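PDB 5WO2: periplasmic chaperone Spy from Escherichia coli, which acts as an ATP-independent periplasmic chaperone that limits aggregation and lets substrate proteins fold while they are bound to its cradle-shaped homodimer. Local coordinates for the interface of chains A and B. Sequence-based numbering; all coordinates share one arbitrary frame. Chains: chain A/B, Periplasmic chaperone Spy.

Contact 1: the interface of chains A and B. Residues chain A 38, 41-42; chain B 70, 73, 77, 88-89, 92.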
ATOM      1  N   HIS A  38       2.598   1.839 -15.799  1.00 33.32           N
ATOM      2  CA  HIS A  38       2.998   2.924 -16.677  1.00 33.75           C
ATOM      3  C   HIS A  38       2.214   2.820 -17.973  1.00 33.19           C
ATOM      4  O   HIS A  38       1.765   3.847 -18.509  1.00 33.26           O
ATOM      5  CB  HIS A  38       4.492   2.890 -16.967  1.00 36.72           C
ATOM      6  CG  HIS A  38       5.045   4.193 -17.473  1.00 36.67           C
ATOM      7  ND1 HIS A  38       6.387   4.419 -17.652  1.00 39.28           N
ATOM      8  CD2 HIS A  38       4.418   5.319 -17.891  1.00 36.11           C
ATOM      9  CE1 HIS A  38       6.580   5.654 -18.079  1.00 41.95           C
ATOM     10  NE2 HIS A  38       5.393   6.212 -18.268  1.00 38.69           N
ATOM     11  N   ILE A  41      -1.237   4.100 -17.524  1.00 30.42           N
ATOM     12  CA  ILE A  41      -1.334   5.503 -17.194  1.00 30.10           C
ATOM     13  C   ILE A  41      -0.977   6.391 -18.399  1.00 32.67           C
ATOM     14  O   ILE A  41      -1.678   7.359 -18.637  1.00 35.24           O
ATOM     15  CB  ILE A  41      -0.434   5.868 -16.003  1.00 32.12           C
ATOM     16  CG1 ILE A  41      -1.088   5.395 -14.710  1.00 33.79           C
ATOM     17  CG2 ILE A  41      -0.212   7.378 -15.946  1.00 34.10           C
ATOM     18  CD1 ILE A  41      -0.190   5.497 -13.499  1.00 36.47           C
ATOM     19  N   ALA A  42       0.058   6.041 -19.158  1.00 29.63           N
ATOM     20  CA  ALA A  42       0.521   6.886 -20.238  1.00 32.30           C
ATOM     21  C   ALA A  42      -0.167   6.504 -21.538  1.00 36.74           C
ATOM     22  O   ALA A  42       0.474   6.028 -22.457  1.00 38.33           O
ATOM     23  CB  ALA A  42       1.997   6.761 -20.419  1.00 34.09           C
TER
ATOM     24  N   MET B  70      -4.925   5.182 -10.661  1.00 28.91           N
ATOM     25  CA  MET B  70      -4.502   5.116 -12.068  1.00 28.09           C
ATOM     26  C   MET B  70      -5.398   5.951 -12.935  1.00 28.65           C
ATOM     27  O   MET B  70      -4.894   6.550 -13.886  1.00 29.04           O
ATOM     28  CB  MET B  70      -4.425   3.670 -12.578  1.00 26.79           C
ATOM     29  CG  MET B  70      -3.304   2.870 -11.809  1.00 25.11           C
ATOM     30  SD  MET B  70      -2.919   1.313 -12.658  1.00 39.84           S
ATOM     31  CE  MET B  70      -4.202   0.391 -11.953  1.00 33.12           C
ATOM     32  N   GLN B  73      -4.244   9.585 -12.468  1.00 32.87           N
ATOM     33  CA  GLN B  73      -2.978   9.858 -13.129  1.00 33.54           C
ATOM     34  C   GLN B  73      -3.102   9.861 -14.654  1.00 32.20           C
ATOM     35  O   GLN B  73      -2.455  10.650 -15.349  1.00 33.09           O
ATOM     36  CB  GLN B  73      -1.944   8.840 -12.703  1.00 32.16           C
ATOM     37  CG  GLN B  73      -1.623   8.937 -11.199  1.00 34.91           C
ATOM     38  CD  GLN B  73      -0.949  10.229 -10.859  1.00 41.50           C
ATOM     39  OE1 GLN B  73       0.066  10.580 -11.461  1.00 44.42           O
ATOM     40  NE2 GLN B  73      -1.525  10.973  -9.924  1.00 44.29           N
ATOM     41  N   TYR B  77      -2.057  12.908 -17.086  1.00 36.99           N
ATOM     42  CA  TYR B  77      -1.176  12.686 -18.218  1.00 35.24           C
ATOM     43  C   TYR B  77      -1.781  13.301 -19.486  1.00 36.82           C
ATOM     44  O   TYR B  77      -1.081  13.920 -20.268  1.00 38.09           O
ATOM     45  CB  TYR B  77      -0.954  11.188 -18.412  1.00 34.27           C
ATOM     46  CG  TYR B  77       0.028  10.848 -19.514  1.00 35.21           C
ATOM     47  CD1 TYR B  77       1.395  10.939 -19.294  1.00 34.64           C
ATOM     48  CD2 TYR B  77      -0.404  10.424 -20.765  1.00 36.54           C
ATOM     49  CE1 TYR B  77       2.308  10.646 -20.291  1.00 34.59           C
ATOM     50  CE2 TYR B  77       0.527  10.108 -21.783  1.00 36.87           C
ATOM     51  CZ  TYR B  77       1.868  10.201 -21.518  1.00 35.78           C
ATOM     52  OH  TYR B  77       2.814   9.883 -22.447  1.00 36.79           O
ATOM     53  N   PHE B  88       6.944  13.842 -17.519  1.00 40.04           N
ATOM     54  CA  PHE B  88       6.143  12.970 -16.679  1.00 37.64           C
ATOM     55  C   PHE B  88       6.621  11.529 -16.787  1.00 35.54           C
ATOM     56  O   PHE B  88       6.769  10.855 -15.770  1.00 34.46           O
ATOM     57  CB  PHE B  88       4.682  13.068 -17.076  1.00 37.90           C
ATOM     58  CG  PHE B  88       3.759  12.168 -16.294  1.00 36.26           C
ATOM     59  CD1 PHE B  88       3.655  10.806 -16.583  1.00 35.12           C
ATOM     60  CD2 PHE B  88       2.952  12.688 -15.303  1.00 37.91           C
ATOM     61  CE1 PHE B  88       2.781  10.003 -15.893  1.00 35.75           C
ATOM     62  CE2 PHE B  88       2.058  11.852 -14.601  1.00 37.66           C
ATOM     63  CZ  PHE B  88       1.995  10.526 -14.897  1.00 36.41           C
ATOM     64  N   ASN B  89       6.907  11.064 -18.000  1.00 34.43           N
ATOM     65  CA  ASN B  89       7.307   9.658 -18.154  1.00 33.04           C
ATOM     66  C   ASN B  89       8.685   9.452 -17.526  1.00 33.69           C
ATOM     67  O   ASN B  89       8.912   8.451 -16.894  1.00 34.36           O
ATOM     68  CB  ASN B  89       7.309   9.211 -19.607  1.00 33.14           C
ATOM     69  CG  ASN B  89       5.902   8.964 -20.133  1.00 33.03           C
ATOM     70  OD1 ASN B  89       5.047   8.480 -19.423  1.00 31.01           O
ATOM     71  ND2 ASN B  89       5.660   9.367 -21.367  1.00 34.14           N
ATOM     72  N   PHE B  92       8.338   9.248 -13.836  1.00 36.20           N
ATOM     73  CA  PHE B  92       7.662   8.027 -13.481  1.00 32.56           C
ATOM     74  C   PHE B  92       8.700   6.934 -13.185  1.00 33.98           C
ATOM     75  O   PHE B  92       8.527   6.110 -12.278  1.00 33.88           O
ATOM     76  CB  PHE B  92       6.696   7.603 -14.619  1.00 32.83           C
ATOM     77  CG  PHE B  92       5.678   6.557 -14.196  1.00 32.94           C
ATOM     78  CD1 PHE B  92       6.000   5.207 -14.192  1.00 32.29           C
ATOM     79  CD2 PHE B  92       4.401   6.923 -13.783  1.00 35.04           C
ATOM     80  CE1 PHE B  92       5.069   4.219 -13.761  1.00 33.43           C
ATOM     81  CE2 PHE B  92       3.468   5.947 -13.373  1.00 35.07           C
ATOM     82  CZ  PHE B  92       3.811   4.608 -13.352  1.00 33.74           C
TER

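Contact 2: the interface of chains A and B. Residues chain A 69-70, 92; chain B 37, 41.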
ATOM      1  N   HIS A  69       3.964 -11.305   6.935  1.00 35.23           N
ATOM      2  CA  HIS A  69       4.046 -10.101   7.753  1.00 33.84           C
ATOM      3  C   HIS A  69       3.162 -10.250   8.980  1.00 30.36           C
ATOM      4  O   HIS A  69       3.620 -10.022  10.108  1.00 31.92           O
ATOM      5  CB  HIS A  69       3.658  -8.845   6.929  1.00 41.48           C
ATOM      6  CG  HIS A  69       3.670  -7.557   7.710  1.00 44.24           C
ATOM      7  ND1 HIS A  69       4.829  -6.882   8.049  1.00 49.23           N
ATOM      8  CD2 HIS A  69       2.651  -6.818   8.214  1.00 43.83           C
ATOM      9  CE1 HIS A  69       4.525  -5.793   8.731  1.00 50.35           C
ATOM     10  NE2 HIS A  69       3.210  -5.730   8.848  1.00 47.49           N
ATOM     11  N   MET A  70       1.930 -10.694   8.792  1.00 25.82           N
ATOM     12  CA  MET A  70       0.983 -10.727   9.900  1.00 27.53           C
ATOM     13  C   MET A  70       1.445 -11.801  10.898  1.00 27.36           C
ATOM     14  O   MET A  70       1.362 -11.602  12.124  1.00 27.20           O
ATOM     15  CB  MET A  70      -0.447 -10.974   9.425  1.00 28.50           C
ATOM     16  CG  MET A  70      -0.975  -9.854   8.602  1.00 29.56           C
ATOM     17  SD  MET A  70      -2.523 -10.396   7.788  1.00 45.86           S
ATOM     18  CE  MET A  70      -3.407  -9.970   9.226  1.00 35.64           C
ATOM     19  N   PHE A  92      -0.845   1.407  17.795  1.00 39.11           N
ATOM     20  CA  PHE A  92      -1.551   0.864  16.661  1.00 40.18           C
ATOM     21  C   PHE A  92      -2.796   1.724  16.404  1.00 40.85           C
ATOM     22  O   PHE A  92      -3.079   2.067  15.267  1.00 44.14           O
ATOM     23  CB  PHE A  92      -1.927  -0.592  16.887  1.00 40.02           C
ATOM     24  CG  PHE A  92      -2.201  -1.335  15.619  1.00 40.85           C
ATOM     25  CD1 PHE A  92      -3.422  -1.193  14.969  1.00 42.00           C
ATOM     26  CD2 PHE A  92      -1.231  -2.159  15.058  1.00 41.74           C
ATOM     27  CE1 PHE A  92      -3.673  -1.874  13.766  1.00 42.38           C
ATOM     28  CE2 PHE A  92      -1.483  -2.852  13.868  1.00 42.34           C
ATOM     29  CZ  PHE A  92      -2.711  -2.703  13.220  1.00 42.26           C
TER
ATOM     30  N   MET B  37      -7.093  -6.492  11.013  1.00 37.14           N
ATOM     31  CA  MET B  37      -5.657  -6.760  11.041  1.00 35.07           C
ATOM     32  C   MET B  37      -5.128  -6.679  12.461  1.00 34.84           C
ATOM     33  O   MET B  37      -4.355  -7.532  12.937  1.00 34.16           O
ATOM     34  CB  MET B  37      -4.906  -5.755  10.170  1.00 37.37           C
ATOM     35  CG  MET B  37      -3.420  -6.059  10.095  1.00 37.55           C
ATOM     36  SD  MET B  37      -2.507  -5.030   8.963  1.00 68.42           S
ATOM     37  CE  MET B  37      -0.939  -5.897   8.966  1.00 57.24           C
ATOM     38  N   ILE B  41      -3.200  -9.662  14.706  1.00 27.56           N
ATOM     39  CA  ILE B  41      -1.881  -9.480  15.276  1.00 29.57           C
ATOM     40  C   ILE B  41      -1.914  -9.619  16.799  1.00 28.64           C
ATOM     41  O   ILE B  41      -1.106 -10.326  17.352  1.00 29.99           O
ATOM     42  CB  ILE B  41      -1.306  -8.125  14.880  1.00 32.42           C
ATOM     43  CG1 ILE B  41      -1.059  -8.133  13.368  1.00 36.10           C
ATOM     44  CG2 ILE B  41      -0.066  -7.794  15.740  1.00 34.72           C
ATOM     45  CD1 ILE B  41      -0.620  -6.791  12.806  1.00 39.43           C
TER

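Contact 3: the interface of chains A and B. Residues chain A 77, 88-89, 93; chain B 38, 41-43.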
ATOM      1  N   TYR A  77       4.372  -9.649  18.833  1.00 27.62           N
ATOM      2  CA  TYR A  77       3.394  -9.212  19.809  1.00 28.45           C
ATOM      3  C   TYR A  77       3.405 -10.134  21.010  1.00 28.43           C
ATOM      4  O   TYR A  77       3.357  -9.686  22.158  1.00 30.24           O
ATOM      5  CB  TYR A  77       1.982  -9.171  19.197  1.00 26.92           C
ATOM      6  CG  TYR A  77       0.917  -8.718  20.184  1.00 28.48           C
ATOM      7  CD1 TYR A  77       0.649  -7.375  20.356  1.00 31.19           C
ATOM      8  CD2 TYR A  77       0.164  -9.628  20.911  1.00 29.41           C
ATOM      9  CE1 TYR A  77      -0.302  -6.939  21.246  1.00 33.39           C
ATOM     10  CE2 TYR A  77      -0.812  -9.192  21.841  1.00 30.99           C
ATOM     11  CZ  TYR A  77      -1.041  -7.855  21.991  1.00 32.76           C
ATOM     12  OH  TYR A  77      -2.010  -7.395  22.856  1.00 34.53           O
ATOM     13  N   PHE A  88       2.059  -1.001  22.470  1.00 34.51           N
ATOM     14  CA  PHE A  88       1.976  -1.379  21.066  1.00 35.10           C
ATOM     15  C   PHE A  88       0.555  -1.167  20.523  1.00 32.93           C
ATOM     16  O   PHE A  88       0.379  -0.624  19.431  1.00 34.80           O
ATOM     17  CB  PHE A  88       2.396  -2.846  20.866  1.00 33.43           C
ATOM     18  CG  PHE A  88       2.107  -3.373  19.470  1.00 36.08           C
ATOM     19  CD1 PHE A  88       0.871  -3.912  19.163  1.00 35.19           C
ATOM     20  CD2 PHE A  88       3.081  -3.302  18.480  1.00 40.09           C
ATOM     21  CE1 PHE A  88       0.589  -4.373  17.884  1.00 37.32           C
ATOM     22  CE2 PHE A  88       2.827  -3.766  17.207  1.00 42.85           C
ATOM     23  CZ  PHE A  88       1.572  -4.299  16.900  1.00 39.82           C
ATOM     24  N   ASN A  89      -0.457  -1.610  21.278  1.00 31.47           N
ATOM     25  CA  ASN A  89      -1.853  -1.407  20.848  1.00 28.96           C
ATOM     26  C   ASN A  89      -2.266   0.040  20.818  1.00 31.35           C
ATOM     27  O   ASN A  89      -2.934   0.464  19.883  1.00 34.90           O
ATOM     28  CB  ASN A  89      -2.792  -2.178  21.752  1.00 29.31           C
ATOM     29  CG  ASN A  89      -2.650  -3.652  21.570  1.00 30.22           C
ATOM     30  OD1 ASN A  89      -2.423  -4.123  20.442  1.00 29.57           O
ATOM     31  ND2 ASN A  89      -2.792  -4.408  22.657  1.00 28.91           N
ATOM     32  N   GLU A  93      -3.489   2.124  17.470  1.00 39.47           N
ATOM     33  CA  GLU A  93      -4.729   2.909  17.365  1.00 41.58           C
ATOM     34  C   GLU A  93      -4.514   4.339  16.883  1.00 47.09           C
ATOM     35  O   GLU A  93      -5.388   4.919  16.226  1.00 49.42           O
ATOM     36  CB  GLU A  93      -5.438   2.920  18.720  1.00 41.60           C
ATOM     37  CG  GLU A  93      -5.879   1.522  19.144  1.00 39.07           C
ATOM     38  CD  GLU A  93      -6.912   0.944  18.189  1.00 38.69           C
ATOM     39  OE1 GLU A  93      -7.752   1.740  17.767  1.00 41.64           O
ATOM     40  OE2 GLU A  93      -6.912  -0.248  17.778  1.00 45.53           O
TER
ATOM     41  N   HIS B  38      -5.525  -5.625  13.148  1.00 34.85           N
ATOM     42  CA  HIS B  38      -5.102  -5.474  14.531  1.00 34.58           C
ATOM     43  C   HIS B  38      -5.475  -6.691  15.348  1.00 33.49           C
ATOM     44  O   HIS B  38      -4.638  -7.226  16.104  1.00 31.80           O
ATOM     45  CB  HIS B  38      -5.728  -4.233  15.136  1.00 34.46           C
ATOM     46  CG  HIS B  38      -5.112  -3.817  16.432  1.00 31.99           C
ATOM     47  ND1 HIS B  38      -5.626  -2.787  17.181  1.00 32.38           N
ATOM     48  CD2 HIS B  38      -4.063  -4.310  17.138  1.00 29.68           C
ATOM     49  CE1 HIS B  38      -4.889  -2.611  18.260  1.00 31.97           C
ATOM     50  NE2 HIS B  38      -3.927  -3.523  18.264  1.00 30.69           N
ATOM     51  N   ILE B  41      -3.200  -9.662  14.706  1.00 27.56           N
ATOM     52  CA  ILE B  41      -1.881  -9.480  15.276  1.00 29.57           C
ATOM     53  C   ILE B  41      -1.914  -9.619  16.799  1.00 28.64           C
ATOM     54  O   ILE B  41      -1.106 -10.326  17.352  1.00 29.99           O
ATOM     55  CB  ILE B  41      -1.306  -8.125  14.880  1.00 32.42           C
ATOM     56  CG1 ILE B  41      -1.059  -8.133  13.368  1.00 36.10           C
ATOM     57  CG2 ILE B  41      -0.066  -7.794  15.740  1.00 34.72           C
ATOM     58  CD1 ILE B  41      -0.620  -6.791  12.806  1.00 39.43           C
ATOM     59  N   ALA B  42      -2.845  -8.943  17.462  1.00 31.54           N
ATOM     60  CA  ALA B  42      -2.974  -8.969  18.930  1.00 34.22           C
ATOM     61  C   ALA B  42      -3.827 -10.130  19.393  1.00 39.90           C
ATOM     62  O   ALA B  42      -4.928  -9.920  19.929  1.00 45.51           O
ATOM     63  CB  ALA B  42      -3.596  -7.683  19.430  1.00 34.44           C
ATOM     64  N   SER B  43      -3.375 -11.343  19.112  1.00 38.90           N
ATOM     65  CA  SER B  43      -4.130 -12.556  19.413  1.00 37.73           C
ATOM     66  C   SER B  43      -3.139 -13.559  19.958  1.00 34.75           C
ATOM     67  O   SER B  43      -1.986 -13.521  19.563  1.00 32.55           O
ATOM     68  CB  SER B  43      -4.823 -13.126  18.179  1.00 39.20           C
ATOM     69  OG  SER B  43      -5.380 -14.362  18.534  1.00 43.64           O
TER

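Contact 1: the interface of chains A and B
A:Ile41, in the last turn of helix 31-41, sets its side chain among B:Gln73, B:Phe88 and B:Phe92. Its two branches divide the work. The CD1 end reaches the ring of B:Phe92, 3.7 Å from CE2, and also meets the aliphatic CB of B:Gln73. The CG2 methyl faces the rim of B:Phe88, 4.0 Å from CE1. The side chains of A:Ile41 and B:Gln73 run side by side in one direction, whereas A:Ile41 and B:Phe88 cross at about a right angle. Next along the chain, A:Ala42 lies on the B:Tyr77 ring. Its CA sits over the ring face, 3.7 Å from the ring centroid, as a CH-pi contact.

Farther out, the rings of A:His38 and B:Phe92 stack with planes 23° apart and centroids 4.2 Å apart. With CG of A:His38 anti to the backbone N (chi1 -161°), the imidazole swings over B:Phe92, and chi2 (172°) turns NE2 to the polar rim. There NE2 donates to the side-chain amide oxygen OD1 of B:Asn89, 2.6 Å away. The bond is nearly straight and lies in the imidazole plane, but the donor stands above the carbonyl plane. The amide nitrogen ND2 of B:Asn89 donates to the B:Tyr77 hydroxyl OH at 3.1 Å, which fixes how the amide is turned. The patch joins helix 31-41 of chain A to helices 48-77 and 82-94 of chain B, and so helps hold the Spy homodimer together.

Contact 2: the interface of chains A and B
B:Met37 sets its terminal methyl against both A:His69 and A:Met70, and this is the tighter part of the contact. The methyl CE lies 3.8 Å from CD2 of the A:His69 imidazole. The two side chains cross at about a right angle. CE is in the ring plane, so the methyl touches the edge and not a face. CE also touches the side chain of A:Met70, 4.0 Å from CG. In return CE of A:Met70 packs against CG of B:Met37, also at 4.0 Å. The two methionines cross at a slant, each methyl against the other's CG. In B:Met37, chi1 (-176°) aims the chain away from the backbone N, and it stays extended beyond CG, which carries the methyl across to helix 59-77. A:Met70 bends at its last torsion (chi3 85°), which swings its own methyl back to the partner.

The other flank is looser. CD1 of B:Ile41 approaches CE2 of A:Phe92 at 4.2 Å, and the two side chains meet obliquely. This is a light touch at the rim of the phenyl ring. B:Met37 hides 41 Å² of its surface here, against 22 Å² for B:Ile41. The patch adds hydrophobic packing between helix 32-41 of chain B and helices 59-77 and 82-93 of chain A, which supports the dimer that forms the cradle.

Contact 3: the interface of chains A and B
A:Tyr77 and B:Ala42 meet in a helix-end contact of the Spy homodimer, a chaperone of the CpxP/Spy (LTXXQ) family, and help fasten one protomer to the other. The end of helix 32-41 of chain B and the loop after it fit against helices 59-77 and 82-93 of chain A. CA of B:Ala42 stands over the centre of the A:Tyr77 ring, 3.7 Å from the centroid, as a CH-pi contact. The CB methyl of the same alanine lies nearer the phenol end, 3.6 Å from CZ. The A:Tyr77 ring points away from its own backbone N (chi1 180°), and chi2 near 90° (87°) helps turn its face to B:Ala42.

The A:Tyr77 hydroxyl OH accepts a hydrogen bond from ND2 of A:Asn89 at 3.1 Å. OH lies in the plane of that amide, so the bond holds the amide in one orientation. Its oxygen OD1 then accepts NE2-H of B:His38 at 2.7 Å. This bond runs in the imidazole plane, but the donor stands above the carbonyl plane of the asparagine. Amide and ring are turned well apart. At the opposite nitrogen, the carboxylate oxygen OE2 of A:Glu93 comes to the ring edge, in plane, 2.9 Å from ND1 of B:His38. Carboxylate and imidazole are nearly coplanar. The glutamate chain bends at chi2 (-64°) on its way there, and its charge may polarise the histidine. CG2 of B:Ile41 packs against the A:Phe88 rim, 4.0 Å from CZ.

The dimer two-fold makes contact 1 the counterpart of contacts 2 and 3 together: many of the same positions meet with the chains exchanged, though the patches are not cut identically. The C-alpha centres of contacts 1 and 3 are about 37 Å apart. Contact 2 lies about 7 Å from contact 3 and shares B:Ile41 with it, so the two form one continuous patch. Contact 2 is about 32 Å from contact 1. Each protomer docks its helix 31-41 (32-41 in chain B) on its partner's helices ending at 77 and beginning at 82. These reciprocal attachments probably brace the elongated cradle towards both ends.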